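Local coordinates for CBS domain-containing protein (Thermoplasma acidophilum DSM 1728, PDB 1PVM) that is of unknown function but pairs two CBS domains with a zinc-ribbon-like domain that binds a metal ion through four cysteines, at residues R10-K13 with I14-S17; V80-K83 with P84-V88; T27-D30 with A31-M35. All coordinates share one frame; numbering follows the deposited sequence.

Contact 1. Residues R10-K13 with I14-S17; sequences RVEK and IMNS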
ATOM      1  N   ARG B  10      18.318   7.414  17.344  1.00 14.60           N
ATOM      2  CA  ARG B  10      19.050   6.778  16.250  1.00 14.91           C
ATOM      3  C   ARG B  10      18.171   5.665  15.689  1.00 12.98           C
ATOM      4  O   ARG B  10      17.544   4.923  16.445  1.00 12.10           O
ATOM      5  CB  ARG B  10      20.405   6.224  16.721  1.00 18.36           C
ATOM      6  CG  ARG B  10      20.367   4.922  17.483  1.00 23.37           C
ATOM      7  CD  ARG B  10      21.755   4.555  18.010  1.00 24.28           C
ATOM      8  NE  ARG B  10      22.570   3.762  17.087  1.00 25.29           N
ATOM      9  CZ  ARG B  10      23.733   4.159  16.576  1.00 26.38           C
ATOM     10  NH1 ARG B  10      24.227   5.353  16.879  1.00 26.97           N
ATOM     11  NH2 ARG B  10      24.430   3.345  15.791  1.00 27.54           N
ATOM     12  N   VAL B  11      18.123   5.560  14.360  1.00 13.41           N
ATOM     13  CA  VAL B  11      17.284   4.563  13.684  1.00 12.93           C
ATOM     14  C   VAL B  11      17.421   3.160  14.225  1.00 11.52           C
ATOM     15  O   VAL B  11      16.434   2.445  14.376  1.00 11.92           O
ATOM     16  CB  VAL B  11      17.589   4.436  12.182  1.00 14.24           C
ATOM     17  CG1 VAL B  11      16.304   4.080  11.443  1.00 13.00           C
ATOM     18  CG2 VAL B  11      18.208   5.679  11.653  1.00 20.87           C
ATOM     19  N   GLU B  12      18.662   2.765  14.476  1.00 11.89           N
ATOM     20  CA  GLU B  12      18.982   1.442  14.982  1.00 14.54           C
ATOM     21  C   GLU B  12      18.085   1.004  16.138  1.00 13.54           C
ATOM     22  O   GLU B  12      17.724  -0.167  16.239  1.00 13.92           O
ATOM     23  CB  GLU B  12      20.450   1.427  15.408  1.00 17.97           C
ATOM     24  CG  GLU B  12      20.970   0.096  15.900  1.00 25.92           C
ATOM     25  CD  GLU B  12      22.466   0.142  16.168  1.00 31.39           C
ATOM     26  OE1 GLU B  12      22.923   1.091  16.848  1.00 33.15           O
ATOM     27  OE2 GLU B  12      23.185  -0.768  15.702  1.00 35.55           O
ATOM     28  N   LYS B  13      17.713   1.948  16.996  1.00 12.62           N
ATOM     29  CA  LYS B  13      16.875   1.657  18.159  1.00 13.69           C
ATOM     30  C   LYS B  13      15.385   1.449  17.886  1.00 14.38           C
ATOM     31  O   LYS B  13      14.677   0.891  18.727  1.00 14.21           O
ATOM     32  CB  LYS B  13      17.006   2.775  19.194  1.00 14.64           C
ATOM     33  CG  LYS B  13      18.392   2.961  19.773  1.00 17.01           C
ATOM     34  CD  LYS B  13      18.357   3.996  20.896  1.00 19.58           C
ATOM     35  CE  LYS B  13      19.701   4.110  21.590  1.00 23.99           C
ATOM     36  NZ  LYS B  13      20.156   2.798  22.140  1.00 26.83           N
ATOM     37  N   ILE B  14      14.902   1.891  16.729  1.00 13.98           N
ATOM     38  CA  ILE B  14      13.478   1.761  16.424  1.00 15.25           C
ATOM     39  C   ILE B  14      13.164   0.909  15.203  1.00 15.49           C
ATOM     40  O   ILE B  14      11.998   0.649  14.908  1.00 16.79           O
ATOM     41  CB  ILE B  14      12.827   3.152  16.226  1.00 16.17           C
ATOM     42  CG1 ILE B  14      13.349   3.800  14.940  1.00 18.61           C
ATOM     43  CG2 ILE B  14      13.138   4.039  17.422  1.00 16.81           C
ATOM     44  CD1 ILE B  14      12.800   5.186  14.681  1.00 21.02           C
ATOM     45  N   MET B  15      14.202   0.485  14.494  1.00 15.25           N
ATOM     46  CA  MET B  15      14.031  -0.338  13.306  1.00 15.72           C
ATOM     47  C   MET B  15      13.523  -1.725  13.688  1.00 16.24           C
ATOM     48  O   MET B  15      13.567  -2.119  14.855  1.00 16.28           O
ATOM     49  CB  MET B  15      15.367  -0.487  12.581  1.00 14.31           C
ATOM     50  CG  MET B  15      16.350  -1.374  13.334  1.00 14.65           C
ATOM     51  SD  MET B  15      17.963  -1.459  12.567  1.00 15.84           S
ATOM     52  CE  MET B  15      18.840  -2.511  13.712  1.00 14.59           C
ATOM     53  N   ASN B  16      13.043  -2.463  12.695  1.00 16.82           N
ATOM     54  CA  ASN B  16      12.555  -3.816  12.915  1.00 18.35           C
ATOM     55  C   ASN B  16      13.702  -4.760  12.559  1.00 17.41           C
ATOM     56  O   ASN B  16      14.028  -4.936  11.386  1.00 14.95           O
ATOM     57  CB  ASN B  16      11.345  -4.092  12.019  1.00 20.56           C
ATOM     58  CG  ASN B  16      10.752  -5.469  12.246  1.00 24.72           C
ATOM     59  OD1 ASN B  16       9.740  -5.826  11.638  1.00 27.87           O
ATOM     60  ND2 ASN B  16      11.376  -6.250  13.120  1.00 23.72           N
ATOM     61  N   SER B  17      14.314  -5.352  13.580  1.00 16.59           N
ATOM     62  CA  SER B  17      15.435  -6.266  13.392  1.00 18.61           C
ATOM     63  C   SER B  17      14.978  -7.664  13.000  1.00 18.83           C
ATOM     64  O   SER B  17      15.789  -8.508  12.618  1.00 19.30           O
ATOM     65  CB  SER B  17      16.260  -6.353  14.680  1.00 20.68           C
ATOM     66  OG  SER B  17      16.805  -5.091  15.016  1.00 27.08           O
TER
HETATM   67  O   HOH W   1      15.807  -2.252  17.152  1.00 35.69           O
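Met15 runs alongside Glu12, its thioether over the Glu12 backbone. Its CG sits between its own backbone N and carbonyl carbon (chi1 71°), which brings CG to 3.4 Å from Glu12 O; the chain then runs straight, next to that of Glu12, until Met15 CE lies 4.0 Å from Glu12 CG. Val11 O is gripped by two amides. Ile14 N, at 2.9 Å from Val11 O, comes from above the carbonyl plane, whereas Met15 N approaches nearly along the C=O axis. These bonds close a tight turn with helix-like backbone angles in the loop before strand 21-23 of the first CBS domain, and Val11 and Met15 pack on strands 108-112 and 118-123 of the second. With an alanine here instead of Met15, Glu12 CG would probably lose its neighbour and a gap would open against Val111 and Val119. Ile14 takes the same first torsion as Met15 (chi1 69°), tucking CG1 to 3.4 Å from Val11 O. The extended Glu12 chain holds OE1 2.7 Å from Arg10 NE, a salt bridge on the anti side of the carboxylate, with NE 26° out of its plane. One water donates to both Glu12 O and Met15 O.

Contact 2. Residues V80-K83 with P84-V88; sequences VMRK and PIPKV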
ATOM      1  N   VAL B  80      10.059  -6.274  -9.855  1.00  7.11           N
ATOM      2  CA  VAL B  80       9.139  -5.388  -9.145  1.00  7.10           C
ATOM      3  C   VAL B  80       9.748  -4.574  -8.007  1.00  7.45           C
ATOM      4  O   VAL B  80       9.419  -3.400  -7.832  1.00  7.59           O
ATOM      5  CB  VAL B  80       7.960  -6.219  -8.578  1.00  8.25           C
ATOM      6  CG1 VAL B  80       6.943  -5.317  -7.903  1.00  8.09           C
ATOM      7  CG2 VAL B  80       7.310  -7.014  -9.702  1.00  9.04           C
ATOM      8  N   MET B  81      10.629  -5.206  -7.239  1.00  6.68           N
ATOM      9  CA  MET B  81      11.269  -4.584  -6.083  1.00  7.10           C
ATOM     10  C   MET B  81      11.956  -3.253  -6.344  1.00  6.53           C
ATOM     11  O   MET B  81      12.348  -2.949  -7.469  1.00  7.15           O
ATOM     12  CB  MET B  81      12.316  -5.532  -5.524  1.00  7.51           C
ATOM     13  CG  MET B  81      13.508  -5.695  -6.460  1.00  9.13           C
ATOM     14  SD  MET B  81      14.592  -7.025  -5.958  1.00  9.72           S
ATOM     15  CE  MET B  81      13.435  -8.367  -5.962  1.00 24.45           C
ATOM     16  N   ARG B  82      12.101  -2.459  -5.288  1.00  6.59           N
ATOM     17  CA  ARG B  82      12.828  -1.203  -5.395  1.00  7.94           C
ATOM     18  C   ARG B  82      14.282  -1.669  -5.447  1.00  8.92           C
ATOM     19  O   ARG B  82      14.715  -2.450  -4.598  1.00  8.96           O
ATOM     20  CB  ARG B  82      12.642  -0.335  -4.144  1.00  7.87           C
ATOM     21  CG  ARG B  82      11.203  -0.004  -3.783  1.00 11.65           C
ATOM     22  CD  ARG B  82      10.470   0.580  -4.958  1.00 15.83           C
ATOM     23  NE  ARG B  82       9.231   1.246  -4.571  1.00 14.21           N
ATOM     24  CZ  ARG B  82       8.397   1.795  -5.443  1.00 15.90           C
ATOM     25  NH1 ARG B  82       8.673   1.746  -6.739  1.00 17.83           N
ATOM     26  NH2 ARG B  82       7.299   2.412  -5.024  1.00 18.46           N
ATOM     27  N   LYS B  83      15.038  -1.210  -6.436  1.00  8.41           N
ATOM     28  CA  LYS B  83      16.434  -1.607  -6.546  1.00  8.76           C
ATOM     29  C   LYS B  83      17.252  -0.473  -7.151  1.00  9.17           C
ATOM     30  O   LYS B  83      16.775   0.229  -8.038  1.00  8.90           O
ATOM     31  CB  LYS B  83      16.559  -2.878  -7.399  1.00  7.92           C
ATOM     32  CG  LYS B  83      16.071  -2.761  -8.838  1.00  9.17           C
ATOM     33  CD  LYS B  83      16.143  -4.130  -9.526  1.00  9.52           C
ATOM     34  CE  LYS B  83      15.686  -4.079 -10.980  1.00 10.60           C
ATOM     35  NZ  LYS B  83      15.622  -5.451 -11.574  1.00 11.33           N
ATOM     36  N   PRO B  84      18.484  -0.253  -6.652  1.00 10.29           N
ATOM     37  CA  PRO B  84      19.155  -0.983  -5.567  1.00 10.66           C
ATOM     38  C   PRO B  84      18.367  -0.808  -4.275  1.00  9.83           C
ATOM     39  O   PRO B  84      17.546   0.101  -4.166  1.00  9.70           O
ATOM     40  CB  PRO B  84      20.526  -0.313  -5.482  1.00 12.60           C
ATOM     41  CG  PRO B  84      20.713   0.298  -6.831  1.00 15.46           C
ATOM     42  CD  PRO B  84      19.350   0.816  -7.170  1.00 10.90           C
ATOM     43  N   ILE B  85      18.625  -1.660  -3.290  1.00  8.83           N
ATOM     44  CA  ILE B  85      17.888  -1.571  -2.038  1.00  8.53           C
ATOM     45  C   ILE B  85      17.973  -0.190  -1.390  1.00  8.88           C
ATOM     46  O   ILE B  85      19.061   0.358  -1.209  1.00  9.11           O
ATOM     47  CB  ILE B  85      18.358  -2.663  -1.019  1.00  7.75           C
ATOM     48  CG1 ILE B  85      17.419  -2.676   0.190  1.00  8.50           C
ATOM     49  CG2 ILE B  85      19.806  -2.419  -0.589  1.00  8.24           C
ATOM     50  CD1 ILE B  85      17.585  -3.893   1.092  1.00  8.91           C
ATOM     51  N   PRO B  86      16.812   0.415  -1.079  1.00  8.69           N
ATOM     52  CA  PRO B  86      16.798   1.740  -0.441  1.00  8.25           C
ATOM     53  C   PRO B  86      17.351   1.538   0.964  1.00  8.53           C
ATOM     54  O   PRO B  86      16.966   0.589   1.647  1.00  7.83           O
ATOM     55  CB  PRO B  86      15.316   2.104  -0.416  1.00  9.28           C
ATOM     56  CG  PRO B  86      14.752   1.359  -1.591  1.00 11.09           C
ATOM     57  CD  PRO B  86      15.460   0.023  -1.514  1.00  9.10           C
ATOM     58  N   LYS B  87      18.242   2.414   1.413  1.00  8.33           N
ATOM     59  CA  LYS B  87      18.808   2.210   2.738  1.00  8.57           C
ATOM     60  C   LYS B  87      19.424   3.441   3.385  1.00  9.49           C
ATOM     61  O   LYS B  87      19.779   4.409   2.708  1.00  9.56           O
ATOM     62  CB  LYS B  87      19.862   1.104   2.661  1.00 10.59           C
ATOM     63  CG  LYS B  87      21.088   1.478   1.834  1.00 13.73           C
ATOM     64  CD  LYS B  87      21.988   0.268   1.597  1.00 16.05           C
ATOM     65  CE  LYS B  87      23.362   0.686   1.095  1.00 19.68           C
ATOM     66  NZ  LYS B  87      23.275   1.550  -0.102  1.00 22.14           N
ATOM     67  N   VAL B  88      19.531   3.386   4.710  1.00  8.24           N
ATOM     68  CA  VAL B  88      20.141   4.448   5.507  1.00  8.41           C
ATOM     69  C   VAL B  88      21.062   3.755   6.512  1.00 10.02           C
ATOM     70  O   VAL B  88      20.889   2.568   6.799  1.00  9.15           O
ATOM     71  CB  VAL B  88      19.091   5.282   6.293  1.00  8.46           C
ATOM     72  CG1 VAL B  88      18.171   6.013   5.329  1.00  9.23           C
ATOM     73  CG2 VAL B  88      18.296   4.385   7.236  1.00  7.56           C
TER
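Arg82 and Pro86 meet through their aliphatic parts: CB of Arg82 rests against the pyrrolidine ring, 3.7 Å from Pro86 CG and 3.9 Å from Pro86 CD. The rest of the arginine turns off from the proline. A bend at chi2 (-52°) swings the chain away beyond CG, and the side chain packs on Arg59 and Ser60 of helix 58-65 and on His150, while the Pro86 ring also touches Leu55, Cys109 and Tyr148. Lys83 and Pro84 are joined by a cis peptide, which folds the chain sharply and sets their CA atoms only 3.0 Å apart. Lys83 CB consequently lies 3.7 Å from Pro84 CA. With CG between its backbone N and carbonyl carbon (chi1 61°), the lysine runs fully extended away from Pro84, and its ammonium finds partners elsewhere: a hydrogen bond to Arg78 O and a salt bridge to Glu184. Pro84 O takes a hydrogen bond from the Tyr148 hydroxyl. The side chain of Lys83 stands about 7 Å from that of Cys152, near the four-cysteine metal site without touching it. The arrangement is a type VIb turn with a cis Lys83-Pro84 peptide, in the loop between helix 58-65 and strand 87-89 of the second CBS domain; it leads into strand 87-89, an outermost strand of that domain's three-stranded sheet within this chain.

Contact 3. Residues T27-D30 with A31-M35; sequences TVFD and AVKIM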
ATOM      1  N   THR B  27       8.072 -15.499  -6.818  1.00  7.97           N
ATOM      2  CA  THR B  27       7.042 -14.822  -7.601  1.00  6.79           C
ATOM      3  C   THR B  27       6.323 -13.795  -6.737  1.00  6.12           C
ATOM      4  O   THR B  27       6.406 -13.838  -5.505  1.00  6.41           O
ATOM      5  CB  THR B  27       5.989 -15.806  -8.140  1.00  7.63           C
ATOM      6  OG1 THR B  27       5.240 -16.348  -7.045  1.00  7.37           O
ATOM      7  CG2 THR B  27       6.660 -16.935  -8.911  1.00  8.93           C
ATOM      8  N   VAL B  28       5.626 -12.871  -7.386  1.00  5.84           N
ATOM      9  CA  VAL B  28       4.872 -11.845  -6.677  1.00  5.82           C
ATOM     10  C   VAL B  28       3.803 -12.540  -5.833  1.00  6.13           C
ATOM     11  O   VAL B  28       3.530 -12.143  -4.701  1.00  5.93           O
ATOM     12  CB  VAL B  28       4.212 -10.861  -7.677  1.00  5.79           C
ATOM     13  CG1 VAL B  28       3.205  -9.981  -6.968  1.00  7.13           C
ATOM     14  CG2 VAL B  28       5.278  -9.987  -8.317  1.00  6.65           C
ATOM     15  N   PHE B  29       3.211 -13.595  -6.387  1.00  7.30           N
ATOM     16  CA  PHE B  29       2.186 -14.348  -5.675  1.00  8.62           C
ATOM     17  C   PHE B  29       2.730 -14.917  -4.362  1.00  8.57           C
ATOM     18  O   PHE B  29       2.125 -14.758  -3.304  1.00  8.82           O
ATOM     19  CB  PHE B  29       1.675 -15.495  -6.553  1.00 11.01           C
ATOM     20  CG  PHE B  29       0.631 -16.355  -5.884  1.00 13.35           C
ATOM     21  CD1 PHE B  29      -0.655 -15.870  -5.662  1.00 12.92           C
ATOM     22  CD2 PHE B  29       0.941 -17.647  -5.463  1.00 14.89           C
ATOM     23  CE1 PHE B  29      -1.621 -16.654  -5.032  1.00 13.85           C
ATOM     24  CE2 PHE B  29      -0.017 -18.442  -4.830  1.00 16.70           C
ATOM     25  CZ  PHE B  29      -1.303 -17.941  -4.615  1.00 15.23           C
ATOM     26  N   ASP B  30       3.880 -15.579  -4.421  1.00  9.05           N
ATOM     27  CA  ASP B  30       4.452 -16.158  -3.211  1.00  9.40           C
ATOM     28  C   ASP B  30       4.968 -15.128  -2.213  1.00  9.15           C
ATOM     29  O   ASP B  30       4.897 -15.343  -1.004  1.00  9.40           O
ATOM     30  CB  ASP B  30       5.570 -17.148  -3.557  1.00 10.38           C
ATOM     31  CG  ASP B  30       5.035 -18.438  -4.155  1.00 14.39           C
ATOM     32  OD1 ASP B  30       3.888 -18.811  -3.827  1.00 17.11           O
ATOM     33  OD2 ASP B  30       5.758 -19.085  -4.941  1.00 17.15           O
ATOM     34  N   ALA B  31       5.477 -14.007  -2.712  1.00  7.94           N
ATOM     35  CA  ALA B  31       5.994 -12.970  -1.829  1.00  8.38           C
ATOM     36  C   ALA B  31       4.853 -12.309  -1.069  1.00  8.04           C
ATOM     37  O   ALA B  31       4.953 -12.056   0.128  1.00  8.76           O
ATOM     38  CB  ALA B  31       6.765 -11.923  -2.636  1.00  8.14           C
ATOM     39  N   VAL B  32       3.766 -12.020  -1.772  1.00  7.62           N
ATOM     40  CA  VAL B  32       2.622 -11.383  -1.136  1.00  8.09           C
ATOM     41  C   VAL B  32       1.991 -12.298  -0.084  1.00  9.31           C
ATOM     42  O   VAL B  32       1.445 -11.813   0.905  1.00  9.76           O
ATOM     43  CB  VAL B  32       1.586 -10.949  -2.196  1.00  8.00           C
ATOM     44  CG1 VAL B  32       0.274 -10.580  -1.539  1.00  9.14           C
ATOM     45  CG2 VAL B  32       2.133  -9.759  -2.978  1.00  7.15           C
ATOM     46  N   LYS B  33       2.079 -13.614  -0.281  1.00  9.49           N
ATOM     47  CA  LYS B  33       1.535 -14.551   0.703  1.00 11.71           C
ATOM     48  C   LYS B  33       2.248 -14.307   2.030  1.00 11.54           C
ATOM     49  O   LYS B  33       1.635 -14.327   3.099  1.00 10.99           O
ATOM     50  CB  LYS B  33       1.782 -16.007   0.292  1.00 15.69           C
ATOM     51  CG  LYS B  33       1.018 -16.486  -0.916  1.00 21.41           C
ATOM     52  CD  LYS B  33       1.151 -18.006  -1.063  1.00 25.56           C
ATOM     53  CE  LYS B  33       2.611 -18.443  -1.122  1.00 28.97           C
ATOM     54  NZ  LYS B  33       2.774 -19.923  -1.224  1.00 29.83           N
ATOM     55  N   ILE B  34       3.557 -14.096   1.952  1.00 10.29           N
ATOM     56  CA  ILE B  34       4.363 -13.841   3.139  1.00 10.02           C
ATOM     57  C   ILE B  34       3.948 -12.514   3.773  1.00 10.18           C
ATOM     58  O   ILE B  34       3.835 -12.404   4.992  1.00 11.11           O
ATOM     59  CB  ILE B  34       5.867 -13.804   2.782  1.00 10.66           C
ATOM     60  CG1 ILE B  34       6.313 -15.187   2.296  1.00 12.18           C
ATOM     61  CG2 ILE B  34       6.691 -13.372   3.992  1.00 11.02           C
ATOM     62  CD1 ILE B  34       7.748 -15.236   1.827  1.00 13.99           C
ATOM     63  N   MET B  35       3.715 -11.504   2.943  1.00  9.69           N
ATOM     64  CA  MET B  35       3.303 -10.203   3.454  1.00 10.16           C
ATOM     65  C   MET B  35       1.950 -10.280   4.167  1.00 10.39           C
ATOM     66  O   MET B  35       1.802  -9.776   5.279  1.00 10.29           O
ATOM     67  CB  MET B  35       3.201  -9.181   2.320  1.00 12.51           C
ATOM     68  CG  MET B  35       4.508  -8.830   1.628  1.00 14.58           C
ATOM     69  SD  MET B  35       4.231  -7.482   0.438  1.00 19.50           S
ATOM     70  CE  MET B  35       5.815  -6.693   0.441  1.00 20.24           C
TER
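Residues 28-35 form the opening turns of helix 28-38, with i to i+4 bonds such as Val32 N to Val28 O (2.9 Å) and a weak one from Ile34 N to Asp30 O. Thr27 is the N-cap: its OG1 accepts from Asp30 N at 3.1 Å in a nearly straight bond (167°). One turn on, Lys33 runs alongside Asp30 in the same direction. The lysine chain bends at chi3 (-56°), which curls CE and NZ back toward the carboxylate and closes a salt bridge of 3.0 Å between Lys33 NZ and Asp30 OD1. Phe29 crosses the same lysine at a slant, with Lys33 CG over one ring face and Lys33 CD 4.0 Å from Phe29 CE2. On another side of the helix Val28 and Val32 sit next to each other, Val28 CG1 being 4.1 Å from Val32 CG2. Val28 packs on Phe65 and Val32 on Ile61 of helix 58-65, while Phe29 and Val32 also reach Pro67 and Ile66 of the second subunit. The helix is therefore amphipathic. The carboxylate of Asp30, in the first turn, is likely to interact favourably with the helix dipole as well as with the Lys33 ammonium.

Overall arrangement
Along the chain the order is contact 1, contact 3, contact 2. Contact 1 belongs to the loop before strand 21-23, contact 3 to the helix of the beta-alpha-beta unit of strand 21-23, helix 28-38 and strand 42-46, and contact 2 to the approach to strand 87-89 in the second CBS domain. Contacts 2 and 3 have centres 17 Å apart yet touch, Val80 CG2 lying 3.9 Å from Val28 CG2. Centres of contacts 1 and 3, both in the first CBS range, are 25 Å apart; those of 1 and 2 about 18 Å, nearest atoms about 5 Å, without touching. Residues 10-17 pack on the second domain's sheet and 80-82 on the first's strand 52-57, tying each domain to the other.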